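PDB 5B89: cysteine desulfurase from Thermococcus onnurineus, which probably uses pyridoxal 5'-phosphate to take sulfur from L-cysteine and pass it to a sulfur carrier, leaving L-alanine. Local coordinates for residues Leu225-Leu230 / Val246-Glu251; Gly161-Ser166 / Ile190-Glu195; Val113-Gly118 / Trp141-Thr146; Glu331-Gly336 / Asn350-His355. All blocks are in the same frame, centred on the assembly; numbering follows the deposited sequence.

The four contacts follow one another along the chain, and none nests in or crosses another. Interaction 3 comes first and closes the loop that holds strand 126-129, setting helix 106-117 beside helix 139-148. Interaction 2 then closes the loop that holds strand 177-181, joining the starts of helices 165-172 and 193-203. Interaction 1 is a hairpin between neighbouring strands of the large sheet; it meets interaction 3 where Phe-229 and Leu-247 reach Val-113, and interaction 2 where Leu-225 packs on Val-193 and Glu-194. Interaction 4 lies apart from interaction 1, their centres about 37 Å apart, and closes the loops around strand 346-349 of the smaller sheet.

Interaction 1: Leu225-Leu230 / Val246-Glu251; sequences LHADFL and VLYIRE
Arg-250 lies side by side with Asp-228, the two side chains pointing the same way. Its CB sits 3.4 Å from Asp-228 O, the carbonyl that also accepts the backbone N-H of Arg-250. CG stands anti to the backbone N (chi1 -173°), and CD then passes 3.7 Å from Ala-227 O. The bend at chi3 (75°) is where the chain turns, and the guanidinium beyond it offers two nitrogens to a single oxygen: NE and NH2 of Arg-250 each lie 2.8 Å from Asp-228 OD1, both bent bonds, with the oxygen close to the guanidinium plane. The carboxylate plane is turned 35° from that of the guanidinium. Asp-228 OD2 takes the backbone N-H of Phe-207, and Arg-250 NH2 has a second salt bridge to Glu-252, so the second carboxylate oxygen is also bonded and the arginine's charge is probably shared between two acids.

This ion pair sits at the mouth of an antiparallel beta hairpin in the seven-stranded sheet of the large domain, which has the fold of the class-V aminotransferases. The connection between its strands leads through His-235 and Lys-236 of the cofactor pocket. Leu-230 and Tyr-248 form a hydrogen-bonded pair, Tyr-248 N lying 2.8 Å from Leu-230 O; Phe-229 and Ile-249 form the non-hydrogen-bonded pair next to it.

On the face with Phe-229, its CE2 rests 3.8 Å from Ile-249 CG2, while Leu-247 CD1 comes to the edge of the ring. On the other face the tyrosine ring lies beside Leu-230, and the edge of the Tyr-248 ring faces Ala-227 O, with CE2 3.5 Å from that oxygen.

Interaction 2: Gly161-Ser166 / Ile190-Glu195; sequences GNLDLS and IHEVEE
This is a partly buried, mainly apolar contact between two helix starts and the loops before them: Leu-163, ahead of helix 165-172, and Leu-165, its first residue, meet His-191 and Glu-192, just ahead of helix 193-203. Leu-163 crosses the histidine at about a right angle and lays CD1 over one face of the imidazole, 3.5 Å from His-191 CD2. The same ring turns its edge to the Gly-161 carbonyl, where His-191 NE2 makes a weak, bent hydrogen bond to Gly-161 O at 3.4 Å. ND1 bonds to Gln-181 O, so both nitrogens face carbonyls, which would restrain the ring; if both keep a proton the imidazole could be cationic, though the NE2 bond is too weak to settle it.

Glu-192 is bent at chi2 (88°), which brings its CD to 4.1 Å from Leu-165 CD1, while Leu-165 CD2 approaches Glu-192 OE1. The carboxylate thus lies against a leucine, yet its charge is answered at OE2 by a salt bridge with Lys-342. A water also links the loops, donating to Glu-192 OE2 and, at 2.8 Å, to Leu-163 O. At the outer end Leu-165 CD1 reaches Glu-195 CG at 4.2 Å.

Glu-192 occupies the N-cap position of helix 193-203 and centres an inverse gamma turn, while Asp-164 caps the other helix start through a weak bond to Ser-166 N. Helix 193-203 links the neighbouring parallel strands 177-181 and 206-210, a beta-alpha-beta crossover of the large domain in this aminotransferase fold.

Interaction 3: Val113-Gly118 / Trp141-Thr146; sequences VALGLG and WQRLAT
Ala-114 packs against the six-membered ring of Trp-141 and beside Leu-144 in the large alpha/beta domain, where segments 113-117 and 141-146 of helices 106-117 and 139-148 run in the same general direction, their axes 26° apart and 10.1 Å at closest approach. The methyl of Ala-114 points at the partner helix, and its CB comes to 3.7 Å from Trp-141 CZ3. CG of Trp-141 stands anti to the carbonyl carbon (chi1 -52°), and the six-membered part of the indole reaches toward helix 106-117 until CH2 meets Val-113 CG1 at 3.9 Å, in the ring plane at its edge. The other end of the ring system is fixed by a bond from NE1 to Asp-137 OD1. An alanine in place of Trp-141 would probably open a gap beside Ala-114 and Val-113 and leave Asp-137 OD1 without this N-H donor.

Farther along, Arg-143 NH2 lies near Leu-115 CD2, although the arginine spends NH1 on Pro-260 O of the second subunit, so the helix pair also borders the dimer interface. Leu-144 touches the helix with both methyls: CD2 sits 4.0 Å from Ala-114 O, and CD1 lies 3.9 Å from the bare CA of Gly-118.

Interaction 4: Glu331-Gly336 / Asn350-His355; sequences EVPWYG and NVPGLH
Asn-350 ND2 is held by two acceptors: Tyr-335 OH, 3.0 Å from it, and the carbonyl oxygen of Gly-388. The bond to the phenol is nearly straight (170°), and the hydroxyl oxygen lies only 7° out of the amide plane. Tyr-335 meets the amide at its ring edge, with ring and amide planes close to perpendicular (81°). A phenylalanine in place of Tyr-335 would keep the ring but is likely to leave Asn-350 ND2 with one acceptor fewer and its amide freer to turn.

The backbone of the same asparagine is bound next to this pair, Asn-350 N donating to Pro-333 O at 3.2 Å. Asn-350 O faces a different setting. It is buried against carbon, with Val-332 CG1 at 3.3 Å and Pro-333 CD at 3.2 Å, and no hydrogen-bond donor reaches it. Beyond it the two prolines meet tip to tip, Pro-333 CD lying 3.9 Å from Pro-352 CD.

The contact joins the loops that flank strand 346-349, the outermost strand, within this chain, on one side of the smaller sheet. Residues 331-336 leave helix 309-329 through a Schellman motif at Glu-331, and Tyr-335 makes a backbone bond to Ser-348 of the strand. On the other side, a type II turn from Val-351 to Leu-354 leads toward helix 356-365.

The chemistry is therefore lopsided: the backbone N-H and the amide nitrogen of Asn-350 each have an acceptor in residues 331-336, ND2 with Gly-388 as well, whereas its backbone carbonyl is lined by proline and valine, whose carbons offer it no strong donor.

Interaction 1: Leu225-Leu230 / Val246-Glu251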
# COMPACT_ATOMS: atom_id res chain seq x y z
N LEU B 225 -0.66 11.00 24.32
CA LEU B 225 0.39 10.03 24.33
C LEU B 225 1.79 10.64 24.20
O LEU B 225 2.79 9.94 24.24
CB LEU B 225 0.16 9.04 23.18
CG LEU B 225 -1.07 8.17 23.33
CD1 LEU B 225 -1.14 7.26 22.08
CD2 LEU B 225 -1.22 7.36 24.65
N HIS B 226 1.83 11.95 23.93
CA HIS B 226 3.10 12.62 23.66
C HIS B 226 3.89 12.06 22.53
O HIS B 226 5.08 12.05 22.44
CB HIS B 226 4.02 12.70 24.90
CG HIS B 226 3.34 13.18 26.14
ND1 HIS B 226 2.85 12.37 27.16
CD2 HIS B 226 2.94 14.44 26.42
CE1 HIS B 226 2.25 13.15 28.06
NE2 HIS B 226 2.31 14.41 27.64
N ALA B 227 3.13 11.58 21.51
CA ALA B 227 3.75 10.98 20.34
C ALA B 227 4.41 11.99 19.37
O ALA B 227 3.84 13.00 19.08
CB ALA B 227 2.66 10.15 19.56
N ASP B 228 5.58 11.62 18.92
CA ASP B 228 6.24 12.27 17.81
C ASP B 228 5.93 11.55 16.46
O ASP B 228 5.79 12.21 15.43
CB ASP B 228 7.72 12.34 18.02
CG ASP B 228 8.07 13.24 19.27
OD1 ASP B 228 7.51 14.33 19.39
OD2 ASP B 228 8.90 12.71 20.03
N PHE B 229 5.86 10.23 16.52
CA PHE B 229 5.44 9.39 15.36
C PHE B 229 4.52 8.40 15.93
O PHE B 229 4.69 7.87 17.04
CB PHE B 229 6.63 8.74 14.72
CG PHE B 229 7.61 9.71 14.14
CD1 PHE B 229 8.56 10.28 14.92
CD2 PHE B 229 7.60 10.01 12.79
CE1 PHE B 229 9.46 11.18 14.36
CE2 PHE B 229 8.47 10.95 12.23
CZ PHE B 229 9.39 11.49 13.01
N LEU B 230 3.52 8.04 15.10
CA LEU B 230 2.51 7.02 15.51
C LEU B 230 2.03 6.27 14.31
O LEU B 230 1.82 6.92 13.28
CB LEU B 230 1.41 7.60 16.30
CG LEU B 230 0.36 6.63 16.86
CD1 LEU B 230 -0.17 7.10 18.16
CD2 LEU B 230 -0.77 6.47 15.88
N VAL B 246 -1.52 4.18 8.45
CA VAL B 246 -1.30 5.59 8.79
C VAL B 246 0.03 5.75 9.48
O VAL B 246 0.41 4.91 10.29
CB VAL B 246 -2.47 6.10 9.66
CG1 VAL B 246 -2.15 7.51 10.21
CG2 VAL B 246 -3.76 6.09 8.94
N LEU B 247 0.73 6.80 9.09
CA LEU B 247 1.90 7.29 9.79
C LEU B 247 1.63 8.74 10.17
O LEU B 247 1.46 9.63 9.30
CB LEU B 247 3.16 7.17 9.01
CG LEU B 247 4.45 7.80 9.67
CD1 LEU B 247 4.69 7.15 10.96
CD2 LEU B 247 5.60 7.73 8.71
N TYR B 248 1.58 9.01 11.49
CA TYR B 248 1.58 10.37 12.00
C TYR B 248 2.96 10.83 12.24
O TYR B 248 3.78 10.12 12.83
CB TYR B 248 0.83 10.38 13.35
CG TYR B 248 1.04 11.60 14.26
CD1 TYR B 248 0.42 12.80 13.97
CD2 TYR B 248 1.91 11.52 15.28
CE1 TYR B 248 0.57 13.85 14.80
CE2 TYR B 248 2.09 12.58 16.10
CZ TYR B 248 1.43 13.74 15.82
OH TYR B 248 1.56 14.92 16.64
N ILE B 249 3.23 12.02 11.69
CA ILE B 249 4.51 12.75 11.85
C ILE B 249 4.24 14.08 12.44
O ILE B 249 3.61 14.96 11.84
CB ILE B 249 5.21 12.94 10.52
CG1 ILE B 249 5.44 11.61 9.77
CG2 ILE B 249 6.48 13.74 10.69
CD1 ILE B 249 5.91 11.77 8.35
N ARG B 250 4.63 14.28 13.72
CA ARG B 250 4.41 15.61 14.30
C ARG B 250 5.23 16.71 13.57
O ARG B 250 6.33 16.50 13.13
CB ARG B 250 4.88 15.48 15.78
CG ARG B 250 4.57 16.73 16.61
CD ARG B 250 4.50 16.54 18.10
NE ARG B 250 5.81 16.41 18.48
CZ ARG B 250 6.57 17.41 18.98
NH1 ARG B 250 6.15 18.70 18.98
NH2 ARG B 250 7.82 17.12 19.44
N GLU B 251 4.52 17.83 13.43
CA GLU B 251 5.03 18.88 12.58
C GLU B 251 6.42 19.40 12.89
O GLU B 251 7.17 19.82 12.02
CB GLU B 251 4.02 20.04 12.51
CG GLU B 251 3.79 20.80 13.74
CD GLU B 251 2.75 21.94 13.61
OE1 GLU B 251 2.44 22.34 12.48
OE2 GLU B 251 2.27 22.36 14.66

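Interaction 2: Gly161-Ser166 / Ile190-Glu195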
# COMPACT_ATOMS: atom_id res chain seq x y z
N GLY B 161 3.80 -9.02 30.89
CA GLY B 161 3.93 -7.86 30.05
C GLY B 161 4.00 -6.53 30.79
O GLY B 161 4.04 -5.56 30.18
N ASN B 162 4.02 -6.53 32.11
CA ASN B 162 4.06 -5.29 32.84
C ASN B 162 5.48 -4.74 32.88
O ASN B 162 6.35 -5.36 33.37
CB ASN B 162 3.56 -5.43 34.26
CG ASN B 162 2.25 -6.15 34.39
OD1 ASN B 162 2.18 -7.21 34.97
ND2 ASN B 162 1.23 -5.55 33.96
N LEU B 163 5.65 -3.56 32.33
CA LEU B 163 6.92 -2.94 32.32
C LEU B 163 7.28 -2.35 33.69
O LEU B 163 6.47 -1.89 34.40
CB LEU B 163 6.95 -1.78 31.31
CG LEU B 163 6.80 -2.12 29.85
CD1 LEU B 163 6.45 -0.85 29.07
CD2 LEU B 163 8.01 -2.80 29.27
N ASP B 164 8.56 -2.34 34.00
CA ASP B 164 9.09 -1.72 35.22
C ASP B 164 9.37 -0.25 34.87
O ASP B 164 10.31 0.02 34.20
CB ASP B 164 10.39 -2.43 35.56
CG ASP B 164 11.11 -1.85 36.78
OD1 ASP B 164 10.79 -0.77 37.21
OD2 ASP B 164 12.00 -2.53 37.26
N LEU B 165 8.50 0.66 35.29
CA LEU B 165 8.60 2.03 34.93
C LEU B 165 9.81 2.74 35.51
O LEU B 165 10.24 3.70 34.99
CB LEU B 165 7.31 2.75 35.21
CG LEU B 165 6.16 2.34 34.28
CD1 LEU B 165 4.95 3.18 34.58
CD2 LEU B 165 6.48 2.40 32.80
N SER B 166 10.33 2.21 36.59
CA SER B 166 11.54 2.72 37.19
C SER B 166 12.69 2.41 36.26
O SER B 166 13.48 3.24 35.99
CB SER B 166 11.76 2.12 38.57
OG SER B 166 10.82 2.69 39.43
N ILE B 190 -1.81 -3.62 27.96
CA ILE B 190 -1.89 -2.18 27.63
C ILE B 190 -0.78 -1.50 28.36
O ILE B 190 -0.90 -1.35 29.57
CB ILE B 190 -3.26 -1.56 27.94
CG1 ILE B 190 -4.46 -2.43 27.34
CG2 ILE B 190 -3.33 -0.10 27.41
CD1 ILE B 190 -5.77 -1.99 27.81
N HIS B 191 0.23 -1.01 27.68
CA HIS B 191 1.28 -0.28 28.37
C HIS B 191 0.90 1.13 28.76
O HIS B 191 -0.01 1.69 28.24
CB HIS B 191 2.51 -0.26 27.49
CG HIS B 191 3.12 -1.60 27.28
ND1 HIS B 191 3.38 -2.12 26.03
CD2 HIS B 191 3.48 -2.55 28.15
CE1 HIS B 191 3.91 -3.31 26.16
NE2 HIS B 191 3.98 -3.59 27.43
N GLU B 192 1.62 1.67 29.74
CA GLU B 192 1.41 3.01 30.23
C GLU B 192 2.06 3.99 29.28
O GLU B 192 2.98 4.65 29.61
CB GLU B 192 1.97 3.15 31.64
CG GLU B 192 1.44 2.05 32.56
CD GLU B 192 2.28 0.73 32.57
OE1 GLU B 192 3.05 0.41 31.65
OE2 GLU B 192 2.10 -0.00 33.54
N VAL B 193 1.51 4.04 28.09
CA VAL B 193 2.09 4.88 27.06
C VAL B 193 2.15 6.38 27.39
O VAL B 193 3.10 7.02 27.03
CB VAL B 193 1.45 4.61 25.69
CG1 VAL B 193 2.05 5.52 24.65
CG2 VAL B 193 1.70 3.20 25.26
N GLU B 194 1.17 6.89 28.06
CA GLU B 194 1.21 8.28 28.40
C GLU B 194 2.39 8.56 29.30
O GLU B 194 3.08 9.50 29.11
CB GLU B 194 -0.09 8.70 29.05
CG GLU B 194 -1.30 8.53 28.18
CD GLU B 194 -2.55 8.78 28.97
OE1 GLU B 194 -3.43 7.93 28.93
OE2 GLU B 194 -2.59 9.81 29.67
N GLU B 195 2.63 7.69 30.25
CA GLU B 195 3.74 7.87 31.16
C GLU B 195 5.08 7.69 30.48
O GLU B 195 5.96 8.44 30.74
CB GLU B 195 3.62 6.95 32.35
CG GLU B 195 4.66 7.22 33.43
CD GLU B 195 4.63 8.66 33.99
OE1 GLU B 195 3.58 9.26 34.13
OE2 GLU B 195 5.71 9.17 34.26
O HOH W 1 3.67 -1.79 34.42

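Interaction 3: Val113-Gly118 / Trp141-Thr146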
# COMPACT_ATOMS: atom_id res chain seq x y z
N VAL B 113 9.66 5.36 9.47
CA VAL B 113 10.26 6.14 10.57
C VAL B 113 11.74 5.84 10.66
O VAL B 113 12.54 6.82 10.76
CB VAL B 113 9.55 5.93 11.92
CG1 VAL B 113 10.22 6.70 13.09
CG2 VAL B 113 8.08 6.28 11.84
N ALA B 114 12.08 4.58 10.72
CA ALA B 114 13.51 4.22 10.90
C ALA B 114 14.28 4.70 9.66
O ALA B 114 15.45 5.27 9.86
CB ALA B 114 13.65 2.71 11.06
N LEU B 115 13.79 4.56 8.43
CA LEU B 115 14.55 4.97 7.27
C LEU B 115 14.62 6.46 7.27
O LEU B 115 15.75 6.96 6.98
CB LEU B 115 13.82 4.50 6.02
CG LEU B 115 13.89 2.96 5.79
CD1 LEU B 115 12.92 2.54 4.67
CD2 LEU B 115 15.29 2.49 5.42
N GLY B 116 13.58 7.19 7.60
CA GLY B 116 13.59 8.63 7.54
C GLY B 116 14.34 9.36 8.63
O GLY B 116 14.63 10.50 8.47
N LEU B 117 14.62 8.66 9.72
CA LEU B 117 15.35 9.24 10.82
C LEU B 117 16.76 8.68 10.94
O LEU B 117 17.44 9.12 11.75
CB LEU B 117 14.67 9.01 12.17
CG LEU B 117 13.33 9.69 12.37
CD1 LEU B 117 12.80 9.34 13.74
CD2 LEU B 117 13.43 11.18 12.22
N GLY B 118 17.14 7.72 10.13
CA GLY B 118 18.44 7.11 10.26
C GLY B 118 19.58 8.08 10.32
O GLY B 118 20.51 7.90 11.06
N TRP B 141 14.54 -1.35 14.03
CA TRP B 141 15.43 -0.76 15.00
C TRP B 141 16.68 -1.61 15.11
O TRP B 141 17.81 -1.05 15.29
CB TRP B 141 14.75 -0.59 16.33
CG TRP B 141 13.41 0.13 16.23
CD1 TRP B 141 12.23 -0.43 16.57
CD2 TRP B 141 13.17 1.38 15.70
NE1 TRP B 141 11.23 0.44 16.31
CE2 TRP B 141 11.77 1.54 15.71
CE3 TRP B 141 13.97 2.38 15.13
CZ2 TRP B 141 11.14 2.72 15.24
CZ3 TRP B 141 13.32 3.56 14.66
CH2 TRP B 141 11.95 3.69 14.76
N GLN B 142 16.53 -2.93 15.03
CA GLN B 142 17.71 -3.84 15.00
C GLN B 142 18.57 -3.59 13.85
O GLN B 142 19.83 -3.59 14.02
CB GLN B 142 17.24 -5.30 14.99
CG GLN B 142 16.67 -5.76 16.30
CD GLN B 142 16.12 -7.18 16.18
OE1 GLN B 142 15.59 -7.54 15.12
NE2 GLN B 142 16.18 -7.92 17.23
N ARG B 143 18.05 -3.43 12.65
CA ARG B 143 18.80 -3.14 11.43
C ARG B 143 19.52 -1.85 11.60
O ARG B 143 20.74 -1.77 11.30
CB ARG B 143 17.92 -3.18 10.14
CG ARG B 143 18.62 -2.88 8.85
CD ARG B 143 17.61 -2.94 7.65
NE ARG B 143 16.51 -2.02 7.78
CZ ARG B 143 15.44 -1.96 6.97
NH1 ARG B 143 15.37 -2.80 5.96
NH2 ARG B 143 14.46 -1.03 7.23
N LEU B 144 18.85 -0.81 12.06
CA LEU B 144 19.46 0.56 12.16
C LEU B 144 20.61 0.44 13.15
O LEU B 144 21.75 0.95 12.92
CB LEU B 144 18.39 1.54 12.54
CG LEU B 144 18.68 3.03 12.50
CD1 LEU B 144 18.99 3.38 11.05
CD2 LEU B 144 17.44 3.78 12.97
N ALA B 145 20.37 -0.23 14.28
CA ALA B 145 21.40 -0.32 15.35
C ALA B 145 22.63 -1.10 14.85
O ALA B 145 23.78 -0.71 15.18
CB ALA B 145 20.85 -0.97 16.62
N THR B 146 22.42 -2.15 14.07
CA THR B 146 23.52 -2.97 13.52
C THR B 146 24.27 -2.12 12.51
O THR B 146 25.48 -2.05 12.59
CB THR B 146 22.99 -4.22 12.80
OG1 THR B 146 22.42 -5.02 13.80
CG2 THR B 146 24.07 -4.99 12.13

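Interaction 4: Glu331-Gly336 / Asn350-His355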
# COMPACT_ATOMS: atom_id res chain seq x y z
N GLU B 331 -8.88 -24.76 34.35
CA GLU B 331 -7.47 -24.92 34.60
C GLU B 331 -6.64 -24.82 33.37
O GLU B 331 -5.64 -25.49 33.18
CB GLU B 331 -7.18 -26.20 35.43
CG GLU B 331 -8.02 -26.13 36.69
CD GLU B 331 -7.89 -27.39 37.52
OE1 GLU B 331 -8.88 -28.11 37.65
OE2 GLU B 331 -6.78 -27.66 37.95
N VAL B 332 -7.08 -23.92 32.49
CA VAL B 332 -6.38 -23.65 31.25
C VAL B 332 -5.58 -22.36 31.47
O VAL B 332 -6.10 -21.36 31.74
CB VAL B 332 -7.33 -23.49 30.05
CG1 VAL B 332 -6.60 -22.90 28.86
CG2 VAL B 332 -7.96 -24.81 29.67
N PRO B 333 -4.22 -22.50 31.33
CA PRO B 333 -3.42 -21.29 31.56
C PRO B 333 -3.54 -20.18 30.51
O PRO B 333 -3.56 -20.48 29.37
CB PRO B 333 -2.00 -21.81 31.59
CG PRO B 333 -2.00 -22.92 30.67
CD PRO B 333 -3.25 -23.64 31.03
N TRP B 334 -3.62 -18.94 30.95
CA TRP B 334 -3.70 -17.81 30.06
C TRP B 334 -2.64 -16.79 30.44
O TRP B 334 -2.20 -16.74 31.55
CB TRP B 334 -5.12 -17.22 29.97
CG TRP B 334 -5.73 -16.79 31.22
CD1 TRP B 334 -6.48 -17.55 32.06
CD2 TRP B 334 -5.68 -15.51 31.81
NE1 TRP B 334 -6.88 -16.84 33.10
CE2 TRP B 334 -6.40 -15.57 32.99
CE3 TRP B 334 -5.11 -14.30 31.46
CZ2 TRP B 334 -6.57 -14.50 33.78
CZ3 TRP B 334 -5.27 -13.25 32.26
CH2 TRP B 334 -5.98 -13.34 33.41
N TYR B 335 -2.26 -15.99 29.45
CA TYR B 335 -1.18 -15.07 29.55
C TYR B 335 -1.59 -13.62 29.59
O TYR B 335 -2.69 -13.27 29.34
CB TYR B 335 -0.17 -15.34 28.43
CG TYR B 335 0.22 -16.81 28.29
CD1 TYR B 335 1.18 -17.35 29.07
CD2 TYR B 335 -0.39 -17.62 27.37
CE1 TYR B 335 1.52 -18.68 28.96
CE2 TYR B 335 -0.08 -18.95 27.28
CZ TYR B 335 0.89 -19.47 28.07
OH TYR B 335 1.24 -20.77 27.98
N GLY B 336 -0.64 -12.80 29.98
CA GLY B 336 -0.91 -11.40 30.10
C GLY B 336 -1.36 -10.97 31.48
O GLY B 336 -1.43 -11.70 32.39
N ASN B 350 -2.95 -21.60 26.45
CA ASN B 350 -2.46 -22.88 25.98
C ASN B 350 -3.17 -24.00 26.74
O ASN B 350 -3.57 -23.84 27.82
CB ASN B 350 -0.95 -23.07 26.16
CG ASN B 350 -0.15 -22.62 24.96
OD1 ASN B 350 -0.42 -22.96 23.86
ND2 ASN B 350 0.84 -21.85 25.23
N VAL B 351 -3.27 -25.13 26.08
CA VAL B 351 -3.83 -26.33 26.70
C VAL B 351 -2.67 -27.30 26.94
O VAL B 351 -2.04 -27.68 26.02
CB VAL B 351 -4.90 -27.00 25.84
CG1 VAL B 351 -5.40 -28.26 26.56
CG2 VAL B 351 -6.05 -26.06 25.59
N PRO B 352 -2.40 -27.62 28.19
CA PRO B 352 -1.25 -28.53 28.52
C PRO B 352 -1.38 -29.85 27.80
O PRO B 352 -2.49 -30.40 27.73
CB PRO B 352 -1.39 -28.72 30.00
CG PRO B 352 -2.06 -27.50 30.48
CD PRO B 352 -3.11 -27.21 29.40
N GLY B 353 -0.32 -30.26 27.13
CA GLY B 353 -0.38 -31.47 26.31
C GLY B 353 -0.69 -31.36 24.84
O GLY B 353 -0.53 -32.34 24.12
N LEU B 354 -1.11 -30.18 24.36
CA LEU B 354 -1.57 -29.96 23.02
C LEU B 354 -0.87 -28.76 22.39
O LEU B 354 -0.76 -27.72 23.01
CB LEU B 354 -3.07 -29.67 23.02
CG LEU B 354 -4.01 -30.83 23.29
CD1 LEU B 354 -5.42 -30.31 23.00
CD2 LEU B 354 -3.71 -32.03 22.41
N HIS B 355 -0.42 -28.95 21.19
CA HIS B 355 0.20 -27.92 20.44
C HIS B 355 -0.92 -26.87 20.17
O HIS B 355 -2.05 -27.24 19.90
CB HIS B 355 0.75 -28.49 19.17
CG HIS B 355 1.67 -27.55 18.44
ND1 HIS B 355 1.20 -26.47 17.70
CD2 HIS B 355 3.02 -27.48 18.39
CE1 HIS B 355 2.21 -25.81 17.18
NE2 HIS B 355 3.33 -26.40 17.58